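PDB 6K0P: alpha-1,3-glucanase from Paenibacillus glycanilyticus, which probably hydrolyses alpha-1,3-glucan as a family GH87 glycoside hydrolase, and binds nigerose, the alpha-1,3-linked glucose disaccharide, in several pockets. Local coordinates for residues 212-221 and 234-245; 355-363 and 418-426. The protein carries 1 engineered substitution. All coordinates share one frame; numbering follows the deposited sequence.

Contact 1: residues 212-221 and 234-245; sequences IYIPAGEWTI and IVGAGPWYTKLV. With GLC (alpha-D-glucopyranose), chain D.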
loop_
_atom_site.group_PDB
_atom_site.type_symbol
_atom_site.label_atom_id
_atom_site.label_comp_id
_atom_site.label_asym_id
_atom_site.label_seq_id
_atom_site.Cartn_x
_atom_site.Cartn_y
_atom_site.Cartn_z
ATOM N N ILE A 212 17.649 -14.587 18.422
ATOM C CA ILE A 212 17.059 -15.879 18.112
ATOM C C ILE A 212 17.035 -16.083 16.607
ATOM O O ILE A 212 17.035 -15.124 15.827
ATOM C CB ILE A 212 15.643 -16.061 18.704
ATOM C CG1 ILE A 212 14.628 -15.135 18.021
ATOM C CG2 ILE A 212 15.665 -15.851 20.212
ATOM C CD1 ILE A 212 13.161 -15.487 18.342
ATOM N N TYR A 213 17.035 -17.350 16.212
ATOM C CA TYR A 213 16.884 -17.759 14.826
ATOM C C TYR A 213 15.601 -18.561 14.713
ATOM O O TYR A 213 15.353 -19.465 15.521
ATOM C CB TYR A 213 18.068 -18.629 14.396
ATOM C CG TYR A 213 17.899 -19.266 13.037
ATOM C CD1 TYR A 213 17.942 -18.499 11.872
ATOM C CD2 TYR A 213 17.699 -20.639 12.914
ATOM C CE1 TYR A 213 17.792 -19.092 10.622
ATOM C CE2 TYR A 213 17.563 -21.234 11.670
ATOM C CZ TYR A 213 17.606 -20.459 10.536
ATOM O OH TYR A 213 17.468 -21.077 9.311
ATOM N N ILE A 214 14.785 -18.225 13.719
ATOM C CA ILE A 214 13.531 -18.928 13.482
ATOM C C ILE A 214 13.666 -19.686 12.165
ATOM O O ILE A 214 13.729 -19.061 11.094
ATOM C CB ILE A 214 12.327 -17.981 13.471
ATOM C CG1 ILE A 214 12.378 -17.047 14.682
ATOM C CG2 ILE A 214 11.032 -18.785 13.480
ATOM C CD1 ILE A 214 11.176 -16.086 14.804
ATOM N N PRO A 215 13.738 -21.010 12.196
ATOM C CA PRO A 215 14.034 -21.778 10.983
ATOM C C PRO A 215 12.885 -21.734 9.991
ATOM O O PRO A 215 11.792 -21.227 10.260
ATOM C CB PRO A 215 14.216 -23.212 11.497
ATOM C CG PRO A 215 14.357 -23.108 12.971
ATOM C CD PRO A 215 13.648 -21.854 13.397
ATOM N N ALA A 216 13.144 -22.309 8.819
ATOM C CA ALA A 216 12.073 -22.539 7.861
ATOM C C ALA A 216 10.954 -23.324 8.529
ATOM O O ALA A 216 11.203 -24.231 9.335
ATOM C CB ALA A 216 12.619 -23.331 6.670
ATOM N N GLY A 217 9.713 -22.963 8.208
ATOM C CA GLY A 217 8.574 -23.663 8.755
ATOM C C GLY A 217 7.420 -22.740 9.061
ATOM O O GLY A 217 7.486 -21.548 8.755
ATOM N N GLU A 218 6.358 -23.280 9.646
ATOM C CA GLU A 218 5.236 -22.489 10.124
ATOM C C GLU A 218 5.249 -22.521 11.640
ATOM O O GLU A 218 5.246 -23.601 12.243
ATOM C CB GLU A 218 3.910 -23.051 9.621
ATOM C CG GLU A 218 3.733 -23.027 8.113
ATOM C CD GLU A 218 2.347 -23.502 7.720
ATOM O OE1 GLU A 218 1.458 -23.501 8.597
ATOM O OE2 GLU A 218 2.146 -23.851 6.545
ATOM N N TRP A 219 5.245 -21.340 12.250
ATOM C CA TRP A 219 5.431 -21.195 13.689
ATOM C C TRP A 219 4.283 -20.358 14.224
ATOM O O TRP A 219 4.081 -19.224 13.777
ATOM C CB TRP A 219 6.775 -20.519 13.968
ATOM C CG TRP A 219 7.894 -21.246 13.291
ATOM C CD1 TRP A 219 8.516 -20.905 12.121
ATOM C CD2 TRP A 219 8.489 -22.473 13.723
ATOM N NE1 TRP A 219 9.474 -21.840 11.814
ATOM C CE2 TRP A 219 9.481 -22.808 12.785
ATOM C CE3 TRP A 219 8.286 -23.313 14.822
ATOM C CZ2 TRP A 219 10.266 -23.950 12.904
ATOM C CZ3 TRP A 219 9.074 -24.452 14.942
ATOM C CH2 TRP A 219 10.049 -24.755 13.990
ATOM N N THR A 220 3.524 -20.916 15.163
ATOM C CA THR A 220 2.364 -20.205 15.682
ATOM C C THR A 220 2.807 -18.959 16.435
ATOM O O THR A 220 3.702 -19.013 17.288
ATOM C CB THR A 220 1.575 -21.112 16.622
ATOM O OG1 THR A 220 0.952 -22.151 15.860
ATOM C CG2 THR A 220 0.491 -20.314 17.364
ATOM N N ILE A 221 2.194 -17.831 16.105
ATOM C CA ILE A 221 2.236 -16.647 16.950
ATOM C C ILE A 221 0.810 -16.416 17.445
ATOM O O ILE A 221 -0.062 -15.931 16.714
ATOM C CB ILE A 221 2.848 -15.428 16.246
ATOM C CG1 ILE A 221 2.250 -15.194 14.855
ATOM C CG2 ILE A 221 4.358 -15.605 16.120
ATOM C CD1 ILE A 221 2.658 -13.847 14.257
ATOM N N ILE A 234 16.146 -10.839 15.698
ATOM C CA ILE A 234 15.264 -11.939 15.331
ATOM C C ILE A 234 15.487 -12.188 13.849
ATOM O O ILE A 234 15.225 -11.303 13.025
ATOM C CB ILE A 234 13.797 -11.614 15.643
ATOM C CG1 ILE A 234 13.645 -11.345 17.142
ATOM C CG2 ILE A 234 12.873 -12.758 15.204
ATOM C CD1 ILE A 234 12.258 -11.019 17.570
ATOM N N VAL A 235 16.014 -13.362 13.514
ATOM C CA VAL A 235 16.483 -13.668 12.165
ATOM C C VAL A 235 15.792 -14.939 11.693
ATOM O O VAL A 235 15.863 -15.972 12.367
ATOM C CB VAL A 235 18.011 -13.869 12.137
ATOM C CG1 VAL A 235 18.476 -14.169 10.727
ATOM C CG2 VAL A 235 18.740 -12.641 12.723
ATOM N N GLY A 236 15.135 -14.868 10.533
ATOM C CA GLY A 236 14.554 -16.032 9.901
ATOM C C GLY A 236 15.424 -16.568 8.775
ATOM O O GLY A 236 16.559 -16.136 8.554
ATOM N N ALA A 237 14.845 -17.508 8.028
ATOM C CA ALA A 237 15.508 -18.171 6.913
ATOM C C ALA A 237 15.212 -17.510 5.576
ATOM O O ALA A 237 15.725 -17.962 4.547
ATOM C CB ALA A 237 15.073 -19.643 6.854
ATOM N N GLY A 238 14.404 -16.451 5.578
ATOM C CA GLY A 238 13.902 -15.834 4.374
ATOM C C GLY A 238 12.386 -15.837 4.411
ATOM O O GLY A 238 11.770 -16.754 4.960
ATOM N N PRO A 239 11.753 -14.805 3.837
ATOM C CA PRO A 239 10.290 -14.680 3.981
ATOM C C PRO A 239 9.484 -15.784 3.308
ATOM O O PRO A 239 8.357 -16.052 3.744
ATOM C CB PRO A 239 9.980 -13.293 3.391
ATOM C CG PRO A 239 11.147 -12.972 2.517
ATOM C CD PRO A 239 12.351 -13.641 3.162
ATOM N N TRP A 240 10.005 -16.424 2.260
ATOM C CA TRP A 240 9.310 -17.572 1.676
ATOM C C TRP A 240 9.417 -18.819 2.541
ATOM O O TRP A 240 8.701 -19.795 2.284
ATOM C CB TRP A 240 9.863 -17.877 0.277
ATOM C CG TRP A 240 9.214 -17.081 -0.824
ATOM C CD1 TRP A 240 9.646 -15.890 -1.347
ATOM C CD2 TRP A 240 8.014 -17.419 -1.535
ATOM N NE1 TRP A 240 8.794 -15.475 -2.354
ATOM C CE2 TRP A 240 7.781 -16.393 -2.481
ATOM C CE3 TRP A 240 7.110 -18.491 -1.464
ATOM C CZ2 TRP A 240 6.683 -16.408 -3.349
ATOM C CZ3 TRP A 240 6.019 -18.499 -2.328
ATOM C CH2 TRP A 240 5.820 -17.468 -3.257
ATOM N N TYR A 241 10.291 -18.824 3.548
ATOM C CA TYR A 241 10.567 -20.036 4.315
ATOM C C TYR A 241 10.115 -19.957 5.763
ATOM O O TYR A 241 9.441 -20.873 6.237
ATOM C CB TYR A 241 12.065 -20.362 4.259
ATOM C CG TYR A 241 12.567 -20.588 2.862
ATOM C CD1 TYR A 241 12.172 -21.705 2.141
ATOM C CD2 TYR A 241 13.412 -19.669 2.254
ATOM C CE1 TYR A 241 12.628 -21.914 0.839
ATOM C CE2 TYR A 241 13.868 -19.863 0.968
ATOM C CZ TYR A 241 13.473 -20.987 0.271
ATOM O OH TYR A 241 13.930 -21.176 -1.014
ATOM N N THR A 242 10.491 -18.908 6.493
ATOM C CA THR A 242 10.087 -18.759 7.890
ATOM C C THR A 242 8.755 -18.027 7.903
ATOM O O THR A 242 8.688 -16.855 7.522
ATOM C CB THR A 242 11.126 -17.952 8.660
ATOM O OG1 THR A 242 12.367 -18.670 8.681
ATOM C CG2 THR A 242 10.660 -17.706 10.105
ATOM N N LYS A 243 7.700 -18.712 8.341
ATOM C CA LYS A 243 6.349 -18.162 8.361
ATOM C C LYS A 243 5.847 -18.141 9.795
ATOM O O LYS A 243 5.659 -19.201 10.404
ATOM C CB LYS A 243 5.412 -19.026 7.510
ATOM C CG LYS A 243 5.854 -19.130 6.052
ATOM C CD LYS A 243 5.014 -20.161 5.300
ATOM C CE LYS A 243 5.485 -20.323 3.859
ATOM N NZ LYS A 243 4.544 -21.208 3.108
ATOM N N LEU A 244 5.605 -16.943 10.320
ATOM C CA LEU A 244 4.960 -16.787 11.615
ATOM C C LEU A 244 3.463 -16.690 11.356
ATOM O O LEU A 244 3.020 -15.840 10.572
ATOM C CB LEU A 244 5.473 -15.528 12.308
ATOM C CG LEU A 244 6.992 -15.358 12.391
ATOM C CD1 LEU A 244 7.330 -14.126 13.246
ATOM C CD2 LEU A 244 7.679 -16.608 12.937
ATOM N N VAL A 245 2.687 -17.574 11.972
ATOM C CA VAL A 245 1.302 -17.794 11.573
ATOM C C VAL A 245 0.386 -17.543 12.766
ATOM O O VAL A 245 0.461 -18.257 13.775
ATOM C CB VAL A 245 1.101 -19.211 11.004
ATOM C CG1 VAL A 245 -0.338 -19.413 10.569
ATOM C CG2 VAL A 245 2.047 -19.451 9.825
HETATM C C1 GLC D . 0.661 -21.928 4.064
HETATM C C2 GLC D . -0.803 -21.538 4.099
HETATM C C3 GLC D . -1.630 -21.937 2.869
HETATM C C4 GLC D . -0.824 -21.653 1.644
HETATM C C5 GLC D . 0.450 -22.438 1.743
HETATM C C6 GLC D . 1.292 -22.352 0.477
HETATM O O1 GLC D . 0.785 -23.222 4.423
HETATM O O2 GLC D . -1.365 -22.015 5.293
HETATM O O3 GLC D . -2.703 -21.044 2.746
HETATM O O4 GLC D . -1.543 -22.079 0.524
HETATM O O5 GLC D . 1.181 -21.822 2.760
HETATM O O6 GLC D . 1.654 -21.042 0.116
HETATM O O HOH W 1 3.970 -23.621 4.513
HETATM O O HOH W 2 -0.953 -20.797 14.047
#
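Glu-218 and Lys-243 reach from paired parallel strands toward one glucose, CG of Glu-218 passing 4.2 Å from CD of Lys-243. The sugar's O1 donates to Glu-218 OE2 at 2.6 Å, while Lys-243 NZ makes a weak bond to the ring oxygen O5. The two charged ends do not touch; a water bridges them, donating a hydrogen bond to Glu-218 OE2 and accepting one from Lys-243 NZ at 2.9 Å. Both chains are extended beyond CG, which carries their polar ends out to the sugar. Behind them, Gly-217 O accepts from Lys-243 N, and Lys-243 O from Trp-219 N, fixing the two stems as neighbours. One step back, where the strands break, Thr-242 ties the turns together: OG1 donates to Ile-214 O at 2.8 Å and accepts from Ala-237 N along a nearly straight bond. With OG1 set beside its own backbone N (chi1 -64°), CG2 is turned onto Ile-214 CG2, 3.6 Å away. A valine here would probably leave Ile-214 O and Ala-237 N without this shared partner and let the turn before Lys-243 shift. Trp-219 NE1 bonds to Pro-215 O from above the carbonyl plane, bracing the 215-217 turn. Such in-register parallel strands on successive coils are characteristic of a right-handed parallel beta-helix, as in pectate-lyase-like enzymes, here bearing two residues of a glycan pocket.

Contact 2: residues 355-363 and 418-426; sequences DSFALFSAT and YSFGYNTLG. With GLC (alpha-D-glucopyranose), chain C; GLC (alpha-D-glucopyranose), chain B.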
loop_
_atom_site.group_PDB
_atom_site.type_symbol
_atom_site.label_atom_id
_atom_site.label_comp_id
_atom_site.label_asym_id
_atom_site.label_seq_id
_atom_site.Cartn_x
_atom_site.Cartn_y
_atom_site.Cartn_z
ATOM N N ASP A 355 -4.145 4.387 4.011
ATOM C CA ASP A 355 -2.922 4.959 3.442
ATOM C C ASP A 355 -1.788 3.943 3.496
ATOM O O ASP A 355 -1.452 3.434 4.568
ATOM C CB ASP A 355 -2.500 6.195 4.249
ATOM C CG ASP A 355 -3.450 7.373 4.113
ATOM O OD1 ASP A 355 -4.081 7.568 3.052
ATOM O OD2 ASP A 355 -3.528 8.142 5.100
ATOM N N SER A 356 -1.177 3.638 2.350
ATOM C CA SER A 356 -0.171 2.573 2.361
ATOM C C SER A 356 1.061 2.993 3.153
ATOM O O SER A 356 1.521 2.264 4.041
ATOM C CB SER A 356 0.230 2.175 0.946
ATOM O OG SER A 356 -0.881 1.660 0.221
ATOM N N PHE A 357 1.605 4.170 2.844
ATOM C CA PHE A 357 2.733 4.749 3.567
ATOM C C PHE A 357 2.311 6.147 3.969
ATOM O O PHE A 357 1.932 6.947 3.107
ATOM C CB PHE A 357 3.975 4.815 2.673
ATOM C CG PHE A 357 4.480 3.469 2.237
ATOM C CD1 PHE A 357 5.247 2.688 3.090
ATOM C CD2 PHE A 357 4.180 2.988 0.978
ATOM C CE1 PHE A 357 5.717 1.439 2.684
ATOM C CE2 PHE A 357 4.641 1.741 0.571
ATOM C CZ PHE A 357 5.406 0.969 1.425
ATOM N N ALA A 358 2.371 6.443 5.263
ATOM C CA ALA A 358 1.836 7.699 5.772
ATOM C C ALA A 358 2.768 8.296 6.815
ATOM O O ALA A 358 3.528 7.588 7.488
ATOM C CB ALA A 358 0.441 7.517 6.378
ATOM N N LEU A 359 2.686 9.620 6.935
ATOM C CA LEU A 359 3.404 10.384 7.947
ATOM C C LEU A 359 2.411 11.376 8.525
ATOM O O LEU A 359 1.861 12.196 7.784
ATOM C CB LEU A 359 4.595 11.112 7.312
ATOM C CG LEU A 359 5.565 11.811 8.268
ATOM C CD1 LEU A 359 6.236 10.833 9.238
ATOM C CD2 LEU A 359 6.627 12.531 7.453
ATOM N N PHE A 360 2.123 11.262 9.816
ATOM C CA PHE A 360 1.176 12.168 10.465
ATOM C C PHE A 360 1.914 12.969 11.523
ATOM O O PHE A 360 2.282 12.435 12.573
ATOM C CB PHE A 360 -0.022 11.444 11.079
ATOM C CG PHE A 360 -1.135 12.387 11.493
ATOM C CD1 PHE A 360 -1.060 13.097 12.684
ATOM C CD2 PHE A 360 -2.228 12.593 10.667
ATOM C CE1 PHE A 360 -2.067 13.979 13.046
ATOM C CE2 PHE A 360 -3.239 13.472 11.024
ATOM C CZ PHE A 360 -3.160 14.161 12.209
ATOM N N SER A 361 2.099 14.253 11.261
ATOM C CA SER A 361 2.843 15.116 12.163
ATOM C C SER A 361 1.907 15.728 13.193
ATOM O O SER A 361 0.857 16.279 12.845
ATOM C CB SER A 361 3.542 16.205 11.362
ATOM O OG SER A 361 4.405 16.983 12.167
ATOM N N ALA A 362 2.294 15.628 14.460
ATOM C CA ALA A 362 1.522 16.203 15.550
ATOM C C ALA A 362 2.474 16.428 16.712
ATOM O O ALA A 362 3.553 15.834 16.775
ATOM C CB ALA A 362 0.365 15.289 15.964
ATOM N N THR A 363 2.070 17.304 17.625
ATOM C CA THR A 363 2.903 17.602 18.783
ATOM C C THR A 363 2.786 16.489 19.816
ATOM O O THR A 363 1.680 16.060 20.155
ATOM C CB THR A 363 2.507 18.934 19.431
ATOM O OG1 THR A 363 1.301 18.751 20.183
ATOM C CG2 THR A 363 2.281 20.003 18.364
ATOM N N TYR A 418 -4.989 19.221 7.355
ATOM C CA TYR A 418 -6.135 19.054 8.244
ATOM C C TYR A 418 -5.703 18.365 9.537
ATOM O O TYR A 418 -4.920 17.414 9.519
ATOM C CB TYR A 418 -7.248 18.266 7.551
ATOM C CG TYR A 418 -8.492 18.160 8.402
ATOM C CD1 TYR A 418 -9.121 19.301 8.884
ATOM C CD2 TYR A 418 -9.011 16.926 8.746
ATOM C CE1 TYR A 418 -10.248 19.209 9.684
ATOM C CE2 TYR A 418 -10.140 16.824 9.532
ATOM C CZ TYR A 418 -10.747 17.966 10.003
ATOM O OH TYR A 418 -11.868 17.855 10.797
ATOM N N SER A 419 -6.208 18.864 10.670
ATOM C CA SER A 419 -5.773 18.375 11.977
ATOM C C SER A 419 -6.444 17.079 12.408
ATOM O O SER A 419 -5.902 16.385 13.279
ATOM C CB SER A 419 -6.029 19.447 13.044
ATOM O OG SER A 419 -7.411 19.551 13.349
ATOM N N PHE A 420 -7.595 16.740 11.835
ATOM C CA PHE A 420 -8.403 15.602 12.274
ATOM C C PHE A 420 -8.762 15.674 13.758
ATOM O O PHE A 420 -9.056 14.647 14.386
ATOM C CB PHE A 420 -7.759 14.255 11.918
ATOM C CG PHE A 420 -7.586 14.039 10.435
ATOM C CD1 PHE A 420 -6.486 14.555 9.770
ATOM C CD2 PHE A 420 -8.527 13.323 9.714
ATOM C CE1 PHE A 420 -6.328 14.362 8.407
ATOM C CE2 PHE A 420 -8.375 13.123 8.356
ATOM C CZ PHE A 420 -7.273 13.647 7.701
ATOM N N GLY A 421 -8.739 16.874 14.335
ATOM C CA GLY A 421 -9.023 17.049 15.744
ATOM C C GLY A 421 -7.848 16.839 16.672
ATOM O O GLY A 421 -7.999 17.029 17.887
ATOM N N TYR A 422 -6.687 16.462 16.149
ATOM C CA TYR A 422 -5.509 16.249 16.972
ATOM C C TYR A 422 -4.720 17.549 17.133
ATOM O O TYR A 422 -5.013 18.569 16.509
ATOM C CB TYR A 422 -4.643 15.132 16.382
ATOM C CG TYR A 422 -5.378 13.809 16.268
ATOM C CD1 TYR A 422 -5.620 13.028 17.394
ATOM C CD2 TYR A 422 -5.826 13.340 15.042
ATOM C CE1 TYR A 422 -6.292 11.819 17.297
ATOM C CE2 TYR A 422 -6.497 12.131 14.935
ATOM C CZ TYR A 422 -6.728 11.377 16.066
ATOM O OH TYR A 422 -7.398 10.178 15.961
ATOM N N ASN A 423 -3.699 17.503 17.986
ATOM C CA ASN A 423 -2.898 18.682 18.305
ATOM C C ASN A 423 -1.730 18.743 17.328
ATOM O O ASN A 423 -0.732 18.034 17.486
ATOM C CB ASN A 423 -2.415 18.606 19.748
ATOM C CG ASN A 423 -1.667 19.851 20.181
ATOM O OD1 ASN A 423 -1.591 20.838 19.448
ATOM N ND2 ASN A 423 -1.116 19.812 21.389
ATOM N N THR A 424 -1.842 19.604 16.318
ATOM C CA THR A 424 -0.801 19.699 15.304
ATOM C C THR A 424 -0.692 21.124 14.787
ATOM O O THR A 424 -1.671 21.870 14.763
ATOM C CB THR A 424 -1.054 18.747 14.131
ATOM O OG1 THR A 424 -0.178 19.095 13.053
ATOM C CG2 THR A 424 -2.496 18.836 13.661
ATOM N N LEU A 425 0.518 21.486 14.366
ATOM C CA LEU A 425 0.803 22.790 13.789
ATOM C C LEU A 425 0.739 22.786 12.267
ATOM O O LEU A 425 0.980 23.824 11.648
ATOM C CB LEU A 425 2.188 23.263 14.239
ATOM C CG LEU A 425 2.446 23.127 15.743
ATOM C CD1 LEU A 425 3.935 23.209 16.054
ATOM C CD2 LEU A 425 1.679 24.196 16.497
ATOM N N GLY A 426 0.422 21.654 11.647
ATOM C CA GLY A 426 0.421 21.603 10.195
ATOM C C GLY A 426 1.828 21.442 9.640
ATOM O O GLY A 426 2.679 20.774 10.227
HETATM C C1 GLC C . -12.966 15.269 7.728
HETATM C C2 GLC C . -12.468 14.001 8.417
HETATM C C3 GLC C . -13.623 13.282 9.096
HETATM C C4 GLC C . -14.385 14.244 9.999
HETATM C C5 GLC C . -14.770 15.523 9.259
HETATM C C6 GLC C . -15.371 16.542 10.222
HETATM O O2 GLC C . -11.839 13.150 7.484
HETATM O O3 GLC C . -13.120 12.201 9.852
HETATM O O4 GLC C . -15.550 13.614 10.487
HETATM O O5 GLC C . -13.639 16.107 8.649
HETATM O O6 GLC C . -15.666 17.732 9.525
HETATM C C1 GLC B . -4.096 4.967 16.495
HETATM C C2 GLC B . -3.822 4.652 17.962
HETATM C C3 GLC B . -4.678 5.570 18.828
HETATM C C4 GLC B . -4.435 7.032 18.458
HETATM C C5 GLC B . -4.649 7.222 16.954
HETATM C C6 GLC B . -4.393 8.654 16.484
HETATM O O2 GLC B . -4.155 3.301 18.216
HETATM O O3 GLC B . -4.413 5.345 20.197
HETATM O O4 GLC B . -5.324 7.855 19.186
HETATM O O5 GLC B . -3.806 6.333 16.240
HETATM O O6 GLC B . -3.081 9.062 16.822
HETATM O O HOH W 3 -0.331 17.799 10.828
HETATM O O HOH W 4 2.595 19.101 12.452
#
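Thr-424 OG1 lies 3.0 Å from Ser-361 O and is gripped from several directions. Gly-426 N donates to it in an almost straight bond, closing an ST turn, and a water joins it to Ser-361 OG while donating to Gly-426 O; Ser-361 OG is also hydrogen-bonded to Asn-370 N. Next along, Asn-423 O receives Thr-363 N at 2.9 Å, in the carbonyl plane, with Ala-362 CB packed 3.3 Å from the same Asn-423 O. At the other end of the contact, Phe-360 has CG anti to its backbone N (chi1 -168°), which swings the ring across to the loop. Its edge meets Ser-419 O, 3.7 Å from Phe-360 CZ, and Phe-420 CD1, 3.6 Å from Phe-360 CE2. The ring planes of Phe-360 and Phe-420 are inclined at 62°, those of Phe-360 and Tyr-422 at 82°. Tyr-418 CD2 lies over the centre of the Phe-420 ring, and Tyr-392 also meets the rings of Phe-360 and Phe-420. A type I' turn from Ser-419 to Tyr-422 carries Phe-420 and Tyr-422, with Tyr-418 just before it: Tyr-418 and Phe-420 touch one glucose, Tyr-422 OH approaches C6 of another, 3.4 Å away. Strand end and loop thus form an aromatic cluster bordering two glycan pockets on the beta-helix.

Both segments of contact 1 precede those of contact 2 in the sequence, and both contacts lie in the pectate-lyase-like part of the catalytic domain. Their centres are 35 Å apart and their nearest atoms about 15 Å, so they do not touch. Contact 1 joins adjacent strands near the start of the beta-helix, the coils containing 217-220 and 242-245. Contact 2 lies farther along, where strand 357-360, paired with 389-392 and through it linked to 409-416, runs out toward the loop that follows 409-416. Between them they contribute residues to three glycan pockets, consistent with an enzyme that handles a long polymer; that of contact 1 lies between the solenoid and the N-terminal domain, which adds strands 96-104 and 137-143.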